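PDB 5L9S: ABC transporter, substrate binding protein (Mannopine) from Agrobacterium fabrum, which probably binds the opine mannopine in the periplasm as the substrate-binding component of an ABC transporter. Local coordinates for residues S272-S277 with A290-A295. Numbering follows the deposited sequence.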
ATOM      1  N   SER A 272      -5.900   1.177 -10.102  1.00 46.52           N
ATOM      2  CA  SER A 272      -5.965  -0.253  -9.708  1.00 46.66           C
ATOM      3  C   SER A 272      -5.583  -0.481  -8.230  1.00 48.51           C
ATOM      4  O   SER A 272      -4.749  -1.325  -7.894  1.00 47.74           O
ATOM      5  CB  SER A 272      -5.139  -1.137 -10.651  1.00 51.59           C
ATOM      6  OG  SER A 272      -5.645  -1.122 -11.978  1.00 63.50           O
ATOM      7  N   CYS A 273      -6.225   0.275  -7.354  1.00 44.76           N
ATOM      8  CA  CYS A 273      -5.990   0.209  -5.917  1.00 44.43           C
ATOM      9  C   CYS A 273      -7.288   0.021  -5.185  1.00 45.52           C
ATOM     10  O   CYS A 273      -8.355   0.105  -5.795  1.00 43.59           O
ATOM     11  CB  CYS A 273      -5.246   1.450  -5.433  1.00 45.71           C
ATOM     12  SG  CYS A 273      -5.848   3.007  -6.143  1.00 51.47           S
ATOM     13  N   THR A 274      -7.188  -0.285  -3.880  1.00 41.24           N
ATOM     14  CA  THR A 274      -8.313  -0.483  -2.980  1.00 39.49           C
ATOM     15  C   THR A 274      -8.604   0.835  -2.259  1.00 43.89           C
ATOM     16  O   THR A 274      -7.776   1.266  -1.454  1.00 45.56           O
ATOM     17  CB  THR A 274      -8.004  -1.672  -2.048  1.00 42.63           C
ATOM     18  OG1 THR A 274      -7.926  -2.844  -2.861  1.00 47.32           O
ATOM     19  CG2 THR A 274      -9.041  -1.874  -0.942  1.00 38.89           C
ATOM     20  N   PRO A 275      -9.761   1.484  -2.508  1.00 40.38           N
ATOM     21  CA  PRO A 275     -10.086   2.725  -1.776  1.00 41.31           C
ATOM     22  C   PRO A 275     -10.512   2.429  -0.330  1.00 44.31           C
ATOM     23  O   PRO A 275     -10.962   1.293  -0.083  1.00 43.99           O
ATOM     24  CB  PRO A 275     -11.234   3.337  -2.602  1.00 44.12           C
ATOM     25  CG  PRO A 275     -11.879   2.192  -3.256  1.00 47.77           C
ATOM     26  CD  PRO A 275     -10.847   1.103  -3.434  1.00 42.48           C
ATOM     27  N   PRO A 276     -10.425   3.413   0.628  1.00 39.87           N
ATOM     28  CA  PRO A 276     -10.823   3.121   2.018  1.00 40.18           C
ATOM     29  C   PRO A 276     -12.324   2.897   2.250  1.00 47.22           C
ATOM     30  O   PRO A 276     -12.693   2.370   3.283  1.00 47.71           O
ATOM     31  CB  PRO A 276     -10.297   4.342   2.790  1.00 42.17           C
ATOM     32  CG  PRO A 276     -10.343   5.447   1.807  1.00 46.77           C
ATOM     33  CD  PRO A 276      -9.902   4.792   0.524  1.00 41.10           C
ATOM     34  N   SER A 277     -13.181   3.341   1.316  1.00 45.43           N
ATOM     35  CA  SER A 277     -14.631   3.221   1.398  1.00 45.96           C
ATOM     36  C   SER A 277     -15.093   1.869   0.863  1.00 48.05           C
ATOM     37  O   SER A 277     -14.655   1.437  -0.196  1.00 45.24           O
ATOM     38  CB  SER A 277     -15.293   4.376   0.641  1.00 49.91           C
ATOM     39  OG  SER A 277     -16.698   4.256   0.512  1.00 60.33           O
ATOM     40  N   ALA A 290     -13.094  -7.056 -10.841  1.00 58.15           N
ATOM     41  CA  ALA A 290     -12.618  -8.392 -11.195  1.00 58.14           C
ATOM     42  C   ALA A 290     -11.159  -8.659 -10.794  1.00 62.12           C
ATOM     43  O   ALA A 290     -10.812  -9.798 -10.506  1.00 64.50           O
ATOM     44  CB  ALA A 290     -12.766  -8.596 -12.687  1.00 60.14           C
ATOM     45  N   THR A 291     -10.303  -7.633 -10.806  1.00 56.08           N
ATOM     46  CA  THR A 291      -8.893  -7.790 -10.488  1.00 54.56           C
ATOM     47  C   THR A 291      -8.507  -7.187  -9.123  1.00 52.66           C
ATOM     48  O   THR A 291      -7.324  -6.953  -8.878  1.00 53.81           O
ATOM     49  CB  THR A 291      -8.039  -7.239 -11.653  1.00 76.85           C
ATOM     50  OG1 THR A 291      -8.411  -5.899 -11.943  1.00 82.25           O
ATOM     51  CG2 THR A 291      -8.172  -8.044 -12.915  1.00 79.77           C
ATOM     52  N   LEU A 292      -9.484  -6.940  -8.226  1.00 43.35           N
ATOM     53  CA  LEU A 292      -9.215  -6.320  -6.927  1.00 38.29           C
ATOM     54  C   LEU A 292      -9.889  -7.088  -5.814  1.00 40.33           C
ATOM     55  O   LEU A 292     -10.930  -7.685  -6.080  1.00 39.19           O
ATOM     56  CB  LEU A 292      -9.697  -4.854  -6.917  1.00 36.44           C
ATOM     57  CG  LEU A 292      -8.906  -3.888  -7.793  1.00 37.87           C
ATOM     58  CD1 LEU A 292      -9.708  -2.701  -8.162  1.00 38.15           C
ATOM     59  CD2 LEU A 292      -7.648  -3.453  -7.139  1.00 35.57           C
ATOM     60  N   PRO A 293      -9.360  -7.075  -4.556  1.00 35.87           N
ATOM     61  CA  PRO A 293     -10.062  -7.794  -3.479  1.00 35.59           C
ATOM     62  C   PRO A 293     -11.411  -7.126  -3.159  1.00 38.79           C
ATOM     63  O   PRO A 293     -11.610  -5.898  -3.288  1.00 38.13           O
ATOM     64  CB  PRO A 293      -9.106  -7.662  -2.285  1.00 36.71           C
ATOM     65  CG  PRO A 293      -8.337  -6.405  -2.557  1.00 40.09           C
ATOM     66  CD  PRO A 293      -8.130  -6.416  -4.048  1.00 35.54           C
ATOM     67  N   SER A 294     -12.366  -7.929  -2.730  1.00 35.18           N
ATOM     68  CA  SER A 294     -13.670  -7.412  -2.326  1.00 35.20           C
ATOM     69  C   SER A 294     -13.526  -6.808  -0.912  1.00 43.58           C
ATOM     70  O   SER A 294     -12.480  -6.996  -0.294  1.00 45.37           O
ATOM     71  CB  SER A 294     -14.674  -8.556  -2.308  1.00 34.39           C
ATOM     72  OG  SER A 294     -14.332  -9.422  -1.240  1.00 37.86           O
ATOM     73  N   ALA A 295     -14.572  -6.174  -0.376  1.00 40.65           N
ATOM     74  CA  ALA A 295     -14.562  -5.674   0.993  1.00 40.46           C
ATOM     75  C   ALA A 295     -14.485  -6.863   2.007  1.00 43.71           C
ATOM     76  O   ALA A 295     -13.786  -6.750   3.011  1.00 45.05           O
ATOM     77  CB  ALA A 295     -15.790  -4.817   1.265  1.00 42.44           C
TER
HETATM   78  O   HOH W   1     -10.238  -3.443  -3.817  1.00 37.68           O
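The peptide group joining Ser272 to Cys273 is met on one face by a methyl of Leu292: CD2 stands 3.7 Å from Ser272 O and only slightly farther from Ser272 C. Leu292 CD2 lies 3.6 Å above the plane of this peptide group, hence over its face, and the angle of about 85° at the oxygen puts it out of line with the C=O bond. The puckered pyrrolidine ring of Pro293 presents CG and CD to the Thr274 hydroxyl, and elsewhere it packs on Leu211 of helix 211-219.

Leu292 buries more surface than any other residue here, its methyls resting against backbone carbonyls. With CG anti to its carbonyl carbon (chi1 -69°), the branch extends to the facing loop, and Cys273 O falls at 3.9 Å from both Leu292 CD1 and CD2. Thr274 and Pro293 meet tip to tip, OG1 lying 3.6 Å from CG. The threonine hydroxyl is anti to its own carbonyl carbon and beside its backbone N, which turns it to the proline.

A water links the same two residues: it sits 2.6 Å from Thr274 OG1 and donates to Pro293 O at 2.9 Å, the angle at the water being about 124°.

The contact joins two loops of a helical segment of the solute-binding fold, which leave helices 261-271 and 286-289 and lead into helices 278-283 and 295-300, with Ser277 and Ser294 as the N-caps of the latter pair. A disulfide from Cys273 to Cys268 ties the first loop back to the end of its helix.

Since the loops share no direct hydrogen bond, the join rests on methyl-to-carbonyl packing, the Thr274-Pro293 contact and a bridging water; that water gives a partner to both the buried threonine hydroxyl and the proline carbonyl.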